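Local structure of LbpB B-lobe (Moraxella bovis, 3UAQ) at residues T92-Y106 with T149-N161. The protein probably serves as a bacterial surface lipoprotein that binds host lactoferrin, its N-lobe combining a handle domain with a beta barrel. Residues are numbered along the deposited sequence; the frame is centred on the assembly and turned at random.
Sequences TNPLPALTKELQERY and TKGDGYLYYYGDN
Leu98 and Tyr154 meet in the first half of a helix lying on a beta sheet, a worked example of aliphatic branches set over tyrosine faces. Helix 95-105 runs almost exactly antiparallel to strand 152-159 (172°), the two axes 9.6 Å apart, and Tyr154, Tyr156 and Tyr158 all rise from the strand toward it. Leu98 puts CD2 over the centre of the Tyr154 ring, 3.7 Å from CG of that tyrosine, a CH-pi contact only 10° off the ring normal. Leu95 CD1 covers the Tyr156 ring nearer its rim, 3.7 Å from Tyr156 CE1. On Tyr158 backbone takes the place of a branch: the Thr92-Asn93 peptide lies over one face, with Asn93 N 3.4 Å from Tyr158 CZ. Leu59 of strand 57-60 and Ile126 of strand 121-128 extend this packed part, touching Leu98 and Leu102 respectively.

Toward the helix C-terminus the contact is more exposed and largely polar, although Leu102 CD2 still packs on the Asp152 backbone and the edge of Tyr154. Arg105, its chain bent at chi2 and chi3, grips Glu101 OE2 side-on through NE and NH2 and sends NH1 to Asp152 OD2 (3.3 Å) as a salt bridge. Tyr106 OH reaches the same Asp152 OD2 at 2.6 Å, from the opposite face of the carboxylate. Tyr154 joins the two regions, since its hydroxyl gives Glu101 OE2 a weak hydrogen bond.

Within the handle domain, the helix is thus seated on its sheet by apolar contacts along most of its length, by a salt-bridge network at its last turn and by a tyrosine hydrogen bond just beyond it. Two donors sharing Asp152 OD2, one of them a guanidinium, would probably favour the ionised carboxylate.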
# COMPACT_ATOMS: atom_id res chain seq x y z
N THR A 92 -16.63 0.01 -10.81
CA THR A 92 -16.26 -0.15 -9.41
C THR A 92 -14.74 -0.27 -9.28
O THR A 92 -14.03 -0.39 -10.29
CB THR A 92 -16.96 -1.38 -8.77
OG1 THR A 92 -16.21 -1.83 -7.63
CG2 THR A 92 -17.08 -2.52 -9.77
N ASN A 93 -14.25 -0.24 -8.05
CA ASN A 93 -12.82 -0.43 -7.80
C ASN A 93 -12.28 -1.68 -8.50
O ASN A 93 -12.61 -2.80 -8.11
CB ASN A 93 -12.55 -0.48 -6.30
CG ASN A 93 -11.08 -0.55 -5.97
OD1 ASN A 93 -10.23 -0.20 -6.79
ND2 ASN A 93 -10.76 -1.00 -4.76
N PRO A 94 -11.46 -1.49 -9.54
CA PRO A 94 -10.98 -2.53 -10.46
C PRO A 94 -9.84 -3.37 -9.88
O PRO A 94 -9.47 -4.38 -10.47
CB PRO A 94 -10.46 -1.72 -11.64
CG PRO A 94 -9.93 -0.49 -10.99
CD PRO A 94 -10.91 -0.17 -9.90
N LEU A 95 -9.26 -2.93 -8.77
CA LEU A 95 -8.08 -3.59 -8.22
C LEU A 95 -8.31 -5.00 -7.65
O LEU A 95 -7.50 -5.89 -7.89
CB LEU A 95 -7.37 -2.69 -7.20
CG LEU A 95 -6.43 -1.73 -7.93
CD1 LEU A 95 -6.74 -0.27 -7.61
CD2 LEU A 95 -4.98 -2.07 -7.65
N PRO A 96 -9.40 -5.21 -6.89
CA PRO A 96 -9.78 -6.59 -6.56
C PRO A 96 -9.71 -7.51 -7.79
O PRO A 96 -8.97 -8.50 -7.80
CB PRO A 96 -11.23 -6.43 -6.10
CG PRO A 96 -11.24 -5.07 -5.45
CD PRO A 96 -10.21 -4.21 -6.17
N ALA A 97 -10.48 -7.14 -8.82
CA ALA A 97 -10.51 -7.87 -10.08
C ALA A 97 -9.12 -8.15 -10.68
O ALA A 97 -8.84 -9.29 -11.09
CB ALA A 97 -11.39 -7.13 -11.08
N LEU A 98 -8.27 -7.14 -10.76
CA LEU A 98 -6.98 -7.28 -11.41
C LEU A 98 -6.03 -8.15 -10.59
O LEU A 98 -5.29 -8.98 -11.13
CB LEU A 98 -6.35 -5.91 -11.68
CG LEU A 98 -7.21 -4.92 -12.47
CD1 LEU A 98 -6.63 -3.52 -12.38
CD2 LEU A 98 -7.37 -5.35 -13.92
N THR A 99 -6.06 -7.94 -9.28
CA THR A 99 -5.23 -8.70 -8.36
C THR A 99 -5.62 -10.17 -8.47
O THR A 99 -4.77 -11.06 -8.45
CB THR A 99 -5.46 -8.25 -6.91
OG1 THR A 99 -5.43 -6.82 -6.84
CG2 THR A 99 -4.39 -8.83 -6.00
N LYS A 100 -6.92 -10.40 -8.60
CA LYS A 100 -7.44 -11.75 -8.73
C LYS A 100 -6.97 -12.36 -10.05
O LYS A 100 -6.51 -13.51 -10.08
CB LYS A 100 -8.97 -11.73 -8.66
CG LYS A 100 -9.63 -13.09 -8.54
CD LYS A 100 -11.07 -13.04 -9.05
CE LYS A 100 -11.62 -14.43 -9.36
NZ LYS A 100 -12.17 -15.14 -8.15
N GLU A 101 -7.07 -11.59 -11.12
CA GLU A 101 -6.56 -11.99 -12.43
C GLU A 101 -5.12 -12.49 -12.35
O GLU A 101 -4.81 -13.62 -12.73
CB GLU A 101 -6.63 -10.81 -13.40
CG GLU A 101 -7.93 -10.67 -14.16
CD GLU A 101 -7.79 -11.16 -15.59
OE1 GLU A 101 -8.83 -11.53 -16.19
OE2 GLU A 101 -6.66 -11.17 -16.11
N LEU A 102 -4.24 -11.62 -11.86
CA LEU A 102 -2.82 -11.95 -11.80
C LEU A 102 -2.55 -13.11 -10.82
O LEU A 102 -1.63 -13.90 -11.02
CB LEU A 102 -2.01 -10.71 -11.45
CG LEU A 102 -2.19 -9.56 -12.46
CD1 LEU A 102 -1.81 -8.21 -11.87
CD2 LEU A 102 -1.43 -9.82 -13.76
N GLN A 103 -3.37 -13.22 -9.78
CA GLN A 103 -3.26 -14.33 -8.84
C GLN A 103 -3.58 -15.66 -9.51
O GLN A 103 -2.97 -16.68 -9.19
CB GLN A 103 -4.19 -14.12 -7.64
CG GLN A 103 -3.54 -13.41 -6.46
CD GLN A 103 -4.54 -13.01 -5.40
OE1 GLN A 103 -5.75 -12.96 -5.64
NE2 GLN A 103 -4.04 -12.71 -4.20
N GLU A 104 -4.54 -15.64 -10.43
CA GLU A 104 -4.96 -16.85 -11.12
C GLU A 104 -4.01 -17.24 -12.26
O GLU A 104 -3.70 -18.42 -12.45
CB GLU A 104 -6.39 -16.69 -11.66
CG GLU A 104 -7.44 -17.45 -10.85
CD GLU A 104 -8.56 -16.56 -10.33
OE1 GLU A 104 -9.09 -15.72 -11.09
OE2 GLU A 104 -8.92 -16.71 -9.14
N ARG A 105 -3.53 -16.25 -13.01
CA ARG A 105 -2.72 -16.52 -14.20
C ARG A 105 -1.24 -16.67 -13.88
O ARG A 105 -0.50 -17.32 -14.62
CB ARG A 105 -2.91 -15.41 -15.24
CG ARG A 105 -4.34 -14.98 -15.42
CD ARG A 105 -4.60 -14.56 -16.85
NE ARG A 105 -4.70 -13.11 -17.02
CZ ARG A 105 -3.79 -12.37 -17.66
NH1 ARG A 105 -2.71 -12.94 -18.18
NH2 ARG A 105 -3.97 -11.06 -17.77
N TYR A 106 -0.81 -16.05 -12.79
CA TYR A 106 0.58 -16.12 -12.37
C TYR A 106 0.59 -16.55 -10.91
O TYR A 106 0.73 -15.73 -10.00
CB TYR A 106 1.26 -14.78 -12.61
CG TYR A 106 1.33 -14.40 -14.07
CD1 TYR A 106 2.30 -14.94 -14.90
CD2 TYR A 106 0.42 -13.51 -14.63
CE1 TYR A 106 2.38 -14.60 -16.25
CE2 TYR A 106 0.49 -13.16 -15.99
CZ TYR A 106 1.47 -13.71 -16.79
OH TYR A 106 1.55 -13.38 -18.13
N THR A 149 7.85 -11.57 -22.94
CA THR A 149 8.35 -11.33 -21.59
C THR A 149 7.35 -11.88 -20.57
O THR A 149 6.17 -11.54 -20.60
CB THR A 149 8.60 -9.83 -21.36
OG1 THR A 149 9.88 -9.48 -21.89
CG2 THR A 149 8.55 -9.50 -19.87
N LYS A 150 7.82 -12.74 -19.67
CA LYS A 150 6.93 -13.38 -18.70
C LYS A 150 6.34 -12.40 -17.69
O LYS A 150 7.07 -11.60 -17.08
CB LYS A 150 7.64 -14.52 -17.97
CG LYS A 150 6.82 -15.07 -16.80
CD LYS A 150 7.58 -16.16 -16.06
CE LYS A 150 6.75 -16.77 -14.95
NZ LYS A 150 7.54 -17.74 -14.14
N GLY A 151 5.03 -12.50 -17.49
CA GLY A 151 4.31 -11.65 -16.56
C GLY A 151 3.31 -10.75 -17.27
O GLY A 151 3.28 -10.69 -18.50
N ASP A 152 2.49 -10.04 -16.50
CA ASP A 152 1.48 -9.16 -17.07
C ASP A 152 1.11 -8.05 -16.09
O ASP A 152 1.29 -8.19 -14.88
CB ASP A 152 0.24 -9.96 -17.48
CG ASP A 152 0.26 -10.38 -18.95
OD1 ASP A 152 0.49 -9.50 -19.82
OD2 ASP A 152 0.05 -11.58 -19.25
N GLY A 153 0.61 -6.94 -16.63
CA GLY A 153 0.25 -5.82 -15.79
C GLY A 153 -0.87 -4.96 -16.33
O GLY A 153 -1.41 -5.19 -17.41
N TYR A 154 -1.23 -3.94 -15.55
CA TYR A 154 -2.36 -3.09 -15.86
C TYR A 154 -2.10 -1.68 -15.35
O TYR A 154 -1.50 -1.51 -14.28
CB TYR A 154 -3.62 -3.62 -15.18
CG TYR A 154 -4.18 -4.89 -15.78
CD1 TYR A 154 -3.80 -6.13 -15.29
CD2 TYR A 154 -5.09 -4.84 -16.82
CE1 TYR A 154 -4.32 -7.29 -15.84
CE2 TYR A 154 -5.61 -5.99 -17.36
CZ TYR A 154 -5.22 -7.22 -16.87
OH TYR A 154 -5.75 -8.37 -17.43
N LEU A 155 -2.55 -0.69 -16.12
CA LEU A 155 -2.58 0.69 -15.64
C LEU A 155 -4.03 1.12 -15.45
O LEU A 155 -4.90 0.80 -16.26
CB LEU A 155 -1.87 1.64 -16.61
CG LEU A 155 -0.51 2.16 -16.15
CD1 LEU A 155 0.60 1.34 -16.75
CD2 LEU A 155 -0.35 3.62 -16.51
N TYR A 156 -4.29 1.84 -14.37
CA TYR A 156 -5.67 2.16 -14.01
C TYR A 156 -5.85 3.58 -13.49
O TYR A 156 -4.90 4.25 -13.07
CB TYR A 156 -6.16 1.17 -12.95
CG TYR A 156 -5.35 1.25 -11.68
CD1 TYR A 156 -5.66 2.17 -10.70
CD2 TYR A 156 -4.25 0.42 -11.48
CE1 TYR A 156 -4.91 2.26 -9.54
CE2 TYR A 156 -3.50 0.50 -10.31
CZ TYR A 156 -3.83 1.42 -9.34
OH TYR A 156 -3.09 1.52 -8.18
N TYR A 157 -7.10 4.04 -13.53
CA TYR A 157 -7.52 5.20 -12.75
C TYR A 157 -8.99 5.02 -12.40
O TYR A 157 -9.80 4.61 -13.24
CB TYR A 157 -7.27 6.51 -13.50
CG TYR A 157 -8.52 7.17 -14.06
CD1 TYR A 157 -9.39 7.88 -13.24
CD2 TYR A 157 -8.82 7.10 -15.42
CE1 TYR A 157 -10.54 8.49 -13.75
CE2 TYR A 157 -9.96 7.70 -15.94
CZ TYR A 157 -10.82 8.39 -15.10
OH TYR A 157 -11.95 8.99 -15.62
N TYR A 158 -9.34 5.33 -11.16
CA TYR A 158 -10.70 5.16 -10.68
C TYR A 158 -11.05 6.23 -9.66
O TYR A 158 -10.16 6.85 -9.07
CB TYR A 158 -10.88 3.77 -10.07
CG TYR A 158 -12.20 3.55 -9.37
CD1 TYR A 158 -13.39 3.54 -10.07
CD2 TYR A 158 -12.26 3.36 -7.99
CE1 TYR A 158 -14.61 3.34 -9.44
CE2 TYR A 158 -13.47 3.16 -7.34
CZ TYR A 158 -14.64 3.15 -8.08
OH TYR A 158 -15.85 2.96 -7.45
N GLY A 159 -12.34 6.45 -9.46
CA GLY A 159 -12.81 7.42 -8.49
C GLY A 159 -14.11 6.99 -7.84
O GLY A 159 -15.01 6.48 -8.52
N ASP A 160 -14.20 7.18 -6.53
CA ASP A 160 -15.45 6.94 -5.81
C ASP A 160 -16.07 8.27 -5.40
O ASP A 160 -15.35 9.21 -5.04
CB ASP A 160 -15.20 6.07 -4.58
CG ASP A 160 -15.52 4.61 -4.83
OD1 ASP A 160 -16.55 4.33 -5.48
OD2 ASP A 160 -14.73 3.74 -4.39
N ASN A 161 -17.39 8.34 -5.45
CA ASN A 161 -18.12 9.57 -5.12
C ASN A 161 -17.66 10.76 -5.95
O ASN A 161 -16.91 11.60 -5.46
CB ASN A 161 -17.99 9.92 -3.64
CG ASN A 161 -17.89 8.69 -2.76
OD1 ASN A 161 -17.00 8.58 -1.92
ND2 ASN A 161 -18.82 7.75 -2.95